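Local coordinates for protein succinate-semialdehyde dehydrogenase (Streptococcus pyogenes MGAS1882, PDB 4OGD) that probably oxidises succinic semialdehyde to succinate with NADP+ as the cofactor, as a member of the aldehyde dehydrogenase family, at residues T71-K76 with I159-A164; F133-I138 with Q165-L170. All blocks are in the same frame, centred on the assembly; numbering follows the deposited sequence.

How the interactions relate
Interactions 1 and 2 draw on consecutive turns of the same helix, 161-173, and their centres lie about 10 Å apart. In interaction 1 its first turn meets the end of helix 63-74; in interaction 2 the next turns meet segment 133-138, which leads into helix 136-148. The two contacts are joined directly: Arg162 NH1 is 2.9 Å from Glu169 OE1 in a salt bridge, and Ser163 OG lies 3.7 Å from Pro134 CB. Lys76, from the first contact, also hydrogen-bonds through NZ to the carbonyl of Asn132. In related aldehyde dehydrogenases the asparagine of this Asn-Phe-Pro motif contributes to the oxyanion hole, so Lys76 is probably near the catalytic region; Phe133 and Pro134 of interaction 2 continue that motif.

Interaction 1 (T71-K76 with I159-A164)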
loop_
_atom_site.group_PDB
_atom_site.type_symbol
_atom_site.label_atom_id
_atom_site.label_comp_id
_atom_site.label_asym_id
_atom_site.label_seq_id
_atom_site.Cartn_x
_atom_site.Cartn_y
_atom_site.Cartn_z
ATOM N N THR A 71 26.585 18.357 3.215
ATOM C CA THR A 71 27.471 18.859 2.163
ATOM C C THR A 71 28.728 17.994 2.017
ATOM O O THR A 71 29.125 17.629 0.902
ATOM C CB THR A 71 27.879 20.314 2.445
ATOM O OG1 THR A 71 26.722 21.159 2.380
ATOM C CG2 THR A 71 28.929 20.785 1.426
ATOM N N LYS A 72 29.356 17.662 3.141
ATOM C CA LYS A 72 30.557 16.834 3.098
ATOM C C LYS A 72 30.302 15.396 2.628
ATOM O O LYS A 72 31.186 14.776 2.041
ATOM C CB LYS A 72 31.308 16.880 4.441
ATOM C CG LYS A 72 31.844 18.282 4.804
ATOM C CD LYS A 72 32.940 18.743 3.839
ATOM C CE LYS A 72 33.286 20.229 4.007
ATOM N NZ LYS A 72 33.929 20.538 5.327
ATOM N N ASP A 73 29.095 14.878 2.858
ATOM C CA ASP A 73 28.738 13.527 2.401
ATOM C C ASP A 73 28.463 13.492 0.897
ATOM O O ASP A 73 29.041 12.684 0.154
ATOM C CB ASP A 73 27.469 13.015 3.113
ATOM C CG ASP A 73 27.765 12.190 4.371
ATOM O OD1 ASP A 73 28.943 11.938 4.715
ATOM O OD2 ASP A 73 26.783 11.772 5.016
ATOM N N MET A 74 27.570 14.357 0.443
ATOM C CA MET A 74 27.055 14.199 -0.914
ATOM C C MET A 74 27.166 15.426 -1.811
ATOM O O MET A 74 26.696 15.404 -2.949
ATOM C CB MET A 74 25.628 13.627 -0.885
ATOM C CG MET A 74 24.655 14.346 0.038
ATOM S SD MET A 74 24.197 15.978 -0.541
ATOM C CE MET A 74 23.433 15.553 -2.116
ATOM N N GLY A 75 27.787 16.489 -1.304
ATOM C CA GLY A 75 28.198 17.604 -2.143
ATOM C C GLY A 75 27.286 18.803 -2.296
ATOM O O GLY A 75 27.688 19.782 -2.928
ATOM N N LYS A 76 26.066 18.748 -1.762
ATOM C CA LYS A 76 25.118 19.823 -2.039
ATOM C C LYS A 76 25.555 21.134 -1.423
ATOM O O LYS A 76 26.288 21.148 -0.432
ATOM C CB LYS A 76 23.690 19.481 -1.600
ATOM C CG LYS A 76 23.454 19.407 -0.100
ATOM C CD LYS A 76 21.952 19.301 0.192
ATOM C CE LYS A 76 21.321 18.049 -0.430
ATOM N NZ LYS A 76 19.817 18.085 -0.395
ATOM N N ILE A 159 26.944 6.369 0.282
ATOM C CA ILE A 159 27.752 7.585 0.250
ATOM C C ILE A 159 27.358 8.644 1.281
ATOM O O ILE A 159 28.022 9.679 1.383
ATOM C CB ILE A 159 27.787 8.232 -1.151
ATOM C CG1 ILE A 159 26.391 8.696 -1.579
ATOM C CG2 ILE A 159 28.400 7.272 -2.158
ATOM C CD1 ILE A 159 26.415 9.757 -2.666
ATOM N N CYS A 160 26.302 8.405 2.059
ATOM C CA CYS A 160 26.013 9.348 3.145
ATOM C C CYS A 160 25.969 8.692 4.535
ATOM O O CYS A 160 24.993 8.825 5.276
ATOM C CB CYS A 160 24.776 10.213 2.852
ATOM S SG CYS A 160 23.234 9.341 2.578
ATOM N N PRO A 161 27.050 7.998 4.905
ATOM C CA PRO A 161 27.026 7.290 6.185
ATOM C C PRO A 161 27.118 8.218 7.394
ATOM O O PRO A 161 26.597 7.857 8.440
ATOM C CB PRO A 161 28.255 6.383 6.100
ATOM C CG PRO A 161 29.199 7.124 5.200
ATOM C CD PRO A 161 28.349 7.864 4.216
ATOM N N ARG A 162 27.758 9.379 7.273
ATOM C CA ARG A 162 27.791 10.300 8.411
ATOM C C ARG A 162 26.414 10.922 8.648
ATOM O O ARG A 162 25.991 11.085 9.794
ATOM C CB ARG A 162 28.856 11.386 8.230
ATOM C CG ARG A 162 28.956 12.353 9.404
ATOM C CD ARG A 162 29.317 11.688 10.727
ATOM N NE ARG A 162 29.351 12.706 11.772
ATOM C CZ ARG A 162 28.777 12.596 12.965
ATOM N NH1 ARG A 162 28.140 11.487 13.311
ATOM N NH2 ARG A 162 28.858 13.606 13.824
ATOM N N SER A 163 25.708 11.239 7.567
ATOM C CA SER A 163 24.334 11.727 7.686
ATOM C C SER A 163 23.493 10.694 8.432
ATOM O O SER A 163 22.760 11.028 9.366
ATOM C CB SER A 163 23.730 12.011 6.304
ATOM O OG SER A 163 24.476 12.999 5.592
ATOM N N ALA A 164 23.629 9.429 8.037
ATOM C CA ALA A 164 22.824 8.355 8.604
ATOM C C ALA A 164 23.157 8.134 10.065
ATOM O O ALA A 164 22.271 7.991 10.906
ATOM C CB ALA A 164 23.050 7.069 7.825
HETATM O O HOH W 1 30.427 10.393 0.287
#
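Asp73, near the end of helix 63-74, holds the first turn of helix 161-173, whose N-cap residue is Cys160, so one helix end is pinned to another helix start within the Rossmann-type domain. A single carboxylate oxygen does the gripping. Asp73 OD2 accepts from the hydroxyl of Ser163, with OG at 2.7 Å, and from the backbone of the same residue, with Ser163 N 2.8 Å from Asp73 OD2 and an N-H...O angle of 155°. The amide comes on the syn side and the hydroxyl on the anti side, the latter 29° out of the carboxylate plane. Ser163 OG stands beside its own backbone N, anti to the carbonyl carbon (chi1 -60°), which lets both donors converge on one oxygen. The other oxygen, OD1, hydrogen-bonds to Thr5 OG1, so both ends of this buried carboxylate have partners. The N-terminal end of helix 161-173 would be expected to favour its negative charge. Two backbone carbonyl oxygens, of Asp73 and Ile159, also come close without bonding to each other. A water 2.7 Å from both Asp73 O and Ile159 O bridges them, though it has more acceptors in reach than protons to give. Beside these polar groups, Ile159 CD1 rests 4.3 Å from Met74 CB. Where helix 63-74 ends, Gly75 turns away with positive phi, and Thr71 OG1 donates to Lys76 O at 2.8 Å.

Interaction 2 (F133-I138 with Q165-L170); sequences FPYYQI and QSFEEL
Within the Rossmann-type domain, helix 136-148 follows strand 124-128 and helix 161-173 follows strand 152-155; here Tyr135 and Ile138 of 133-138 meet Ser166, Phe167 and Leu170 of the second helix. Phe167 is the centrepiece. Its CG is anti to the backbone N (chi1 -165°), which carries the ring out toward 133-138, where Ile138 meets one face. Ile138 CG2 sits over the middle of the Phe167 ring in a CH-pi contact, 3.5 Å from the centroid and 14° off the normal, while Ile138 CD1 touches Phe167 CG at 3.8 Å. The edge of Phe167 meets the face of Tyr135 in an edge-to-face pair, centroids 5.0 Å apart and planes at 61°; Phe167 CD2 is 3.5 Å from Tyr135 CE2, near the rim of the tyrosine. At the phenol end, Tyr135 OH donates to Ser166 OG at 2.7 Å, with the serine oxygen in the plane of the ring. Leu170 CD2 reaches the tyrosine edge, 4.0 Å from CE2, and the Leu170 side chain also packs on helix 45-61. The single proton of Ser166 OG is left for the carbonyls of Arg162 and Ser163, earlier in the helix, which both lie within its reach. The chemistry thus ties the only polar atom of the tyrosine side chain to a helix-anchored hydroxyl, giving the buried ring a fixed hydrogen-bonded end while one of its faces takes the edge of Phe167.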
loop_
_atom_site.group_PDB
_atom_site.type_symbol
_atom_site.label_atom_id
_atom_site.label_comp_id
_atom_site.label_asym_id
_atom_site.label_seq_id
_atom_site.Cartn_x
_atom_site.Cartn_y
_atom_site.Cartn_z
ATOM N N PHE A 133 18.621 13.837 -0.549
ATOM C CA PHE A 133 18.153 14.640 0.579
ATOM C C PHE A 133 18.308 13.768 1.827
ATOM O O PHE A 133 17.340 13.184 2.319
ATOM C CB PHE A 133 16.693 15.087 0.392
ATOM C CG PHE A 133 16.484 16.028 -0.763
ATOM C CD1 PHE A 133 16.518 17.404 -0.576
ATOM C CD2 PHE A 133 16.249 15.530 -2.044
ATOM C CE1 PHE A 133 16.326 18.276 -1.652
ATOM C CE2 PHE A 133 16.051 16.390 -3.119
ATOM C CZ PHE A 133 16.094 17.764 -2.922
ATOM N N PRO A 134 19.545 13.667 2.335
ATOM C CA PRO A 134 19.915 12.671 3.352
ATOM C C PRO A 134 19.141 12.802 4.664
ATOM O O PRO A 134 18.961 11.805 5.358
ATOM C CB PRO A 134 21.402 12.949 3.603
ATOM C CG PRO A 134 21.870 13.712 2.420
ATOM C CD PRO A 134 20.684 14.529 1.971
ATOM N N TYR A 135 18.700 14.009 5.002
ATOM C CA TYR A 135 17.945 14.208 6.238
ATOM C C TYR A 135 16.436 14.253 6.014
ATOM O O TYR A 135 15.679 13.585 6.729
ATOM C CB TYR A 135 18.440 15.457 6.995
ATOM C CG TYR A 135 19.358 15.083 8.133
ATOM C CD1 TYR A 135 20.499 14.340 7.900
ATOM C CD2 TYR A 135 19.064 15.442 9.451
ATOM C CE1 TYR A 135 21.334 13.965 8.933
ATOM C CE2 TYR A 135 19.903 15.070 10.498
ATOM C CZ TYR A 135 21.034 14.326 10.227
ATOM O OH TYR A 135 21.878 13.935 11.251
ATOM N N TYR A 136 16.009 15.052 5.042
ATOM C CA TYR A 136 14.597 15.214 4.714
ATOM C C TYR A 136 13.919 13.891 4.393
ATOM O O TYR A 136 12.807 13.648 4.861
ATOM C CB TYR A 136 14.455 16.233 3.577
ATOM C CG TYR A 136 13.150 16.238 2.809
ATOM C CD1 TYR A 136 11.996 16.822 3.337
ATOM C CD2 TYR A 136 13.091 15.717 1.530
ATOM C CE1 TYR A 136 10.805 16.855 2.604
ATOM C CE2 TYR A 136 11.917 15.740 0.801
ATOM C CZ TYR A 136 10.781 16.310 1.338
ATOM O OH TYR A 136 9.613 16.324 0.600
ATOM N N GLN A 137 14.589 13.018 3.640
ATOM C CA GLN A 137 13.960 11.741 3.302
ATOM C C GLN A 137 13.826 10.828 4.527
ATOM O O GLN A 137 12.907 10.007 4.589
ATOM C CB GLN A 137 14.676 10.996 2.165
ATOM C CG GLN A 137 14.888 11.773 0.874
ATOM C CD GLN A 137 13.630 12.290 0.222
ATOM O OE1 GLN A 137 12.514 11.856 0.525
ATOM N NE2 GLN A 137 13.804 13.226 -0.705
ATOM N N ILE A 138 14.724 10.957 5.503
ATOM C CA ILE A 138 14.532 10.223 6.758
ATOM C C ILE A 138 13.378 10.822 7.549
ATOM O O ILE A 138 12.486 10.106 8.013
ATOM C CB ILE A 138 15.779 10.237 7.667
ATOM C CG1 ILE A 138 17.000 9.663 6.947
ATOM C CG2 ILE A 138 15.508 9.424 8.928
ATOM C CD1 ILE A 138 18.300 9.844 7.752
ATOM N N GLN A 165 24.449 8.077 10.364
ATOM C CA GLN A 165 24.885 7.852 11.734
ATOM C C GLN A 165 24.473 9.005 12.651
ATOM O O GLN A 165 23.983 8.786 13.761
ATOM C CB GLN A 165 26.402 7.689 11.759
ATOM C CG GLN A 165 26.994 7.674 13.158
ATOM C CD GLN A 165 28.507 7.725 13.136
ATOM O OE1 GLN A 165 29.106 8.751 12.789
ATOM N NE2 GLN A 165 29.136 6.612 13.500
ATOM N N SER A 166 24.665 10.233 12.180
ATOM C CA SER A 166 24.338 11.406 12.982
ATOM C C SER A 166 22.838 11.550 13.213
ATOM O O SER A 166 22.422 12.168 14.188
ATOM C CB SER A 166 24.896 12.677 12.343
ATOM O OG SER A 166 24.342 12.906 11.055
ATOM N N PHE A 167 22.015 10.998 12.319
ATOM C CA PHE A 167 20.577 11.087 12.525
ATOM C C PHE A 167 20.164 10.247 13.732
ATOM O O PHE A 167 19.394 10.702 14.592
ATOM C CB PHE A 167 19.783 10.670 11.276
ATOM C CG PHE A 167 18.332 11.094 11.320
ATOM C CD1 PHE A 167 17.399 10.372 12.064
ATOM C CD2 PHE A 167 17.911 12.232 10.646
ATOM C CE1 PHE A 167 16.072 10.776 12.119
ATOM C CE2 PHE A 167 16.590 12.641 10.693
ATOM C CZ PHE A 167 15.667 11.909 11.422
ATOM N N GLU A 168 20.682 9.025 13.805
ATOM C CA GLU A 168 20.488 8.199 14.994
ATOM C C GLU A 168 20.988 8.920 16.245
ATOM O O GLU A 168 20.304 8.930 17.263
ATOM C CB GLU A 168 21.192 6.845 14.863
ATOM C CG GLU A 168 21.070 5.997 16.135
ATOM C CD GLU A 168 21.850 4.700 16.068
ATOM O OE1 GLU A 168 21.970 4.119 14.974
ATOM O OE2 GLU A 168 22.361 4.259 17.118
ATOM N N GLU A 169 22.165 9.533 16.159
ATOM C CA GLU A 169 22.742 10.243 17.307
ATOM C C GLU A 169 21.856 11.407 17.747
ATOM O O GLU A 169 21.693 11.660 18.949
ATOM C CB GLU A 169 24.159 10.730 16.973
ATOM C CG GLU A 169 25.170 9.596 16.917
ATOM C CD GLU A 169 26.476 9.974 16.241
ATOM O OE1 GLU A 169 26.596 11.108 15.734
ATOM O OE2 GLU A 169 27.389 9.122 16.232
ATOM N N LEU A 170 21.299 12.117 16.767
ATOM C CA LEU A 170 20.371 13.218 17.013
ATOM C C LEU A 170 19.155 12.771 17.825
ATOM O O LEU A 170 18.762 13.422 18.802
ATOM C CB LEU A 170 19.915 13.806 15.673
ATOM C CG LEU A 170 18.709 14.752 15.627
ATOM C CD1 LEU A 170 18.995 16.048 16.378
ATOM C CD2 LEU A 170 18.301 15.054 14.187
#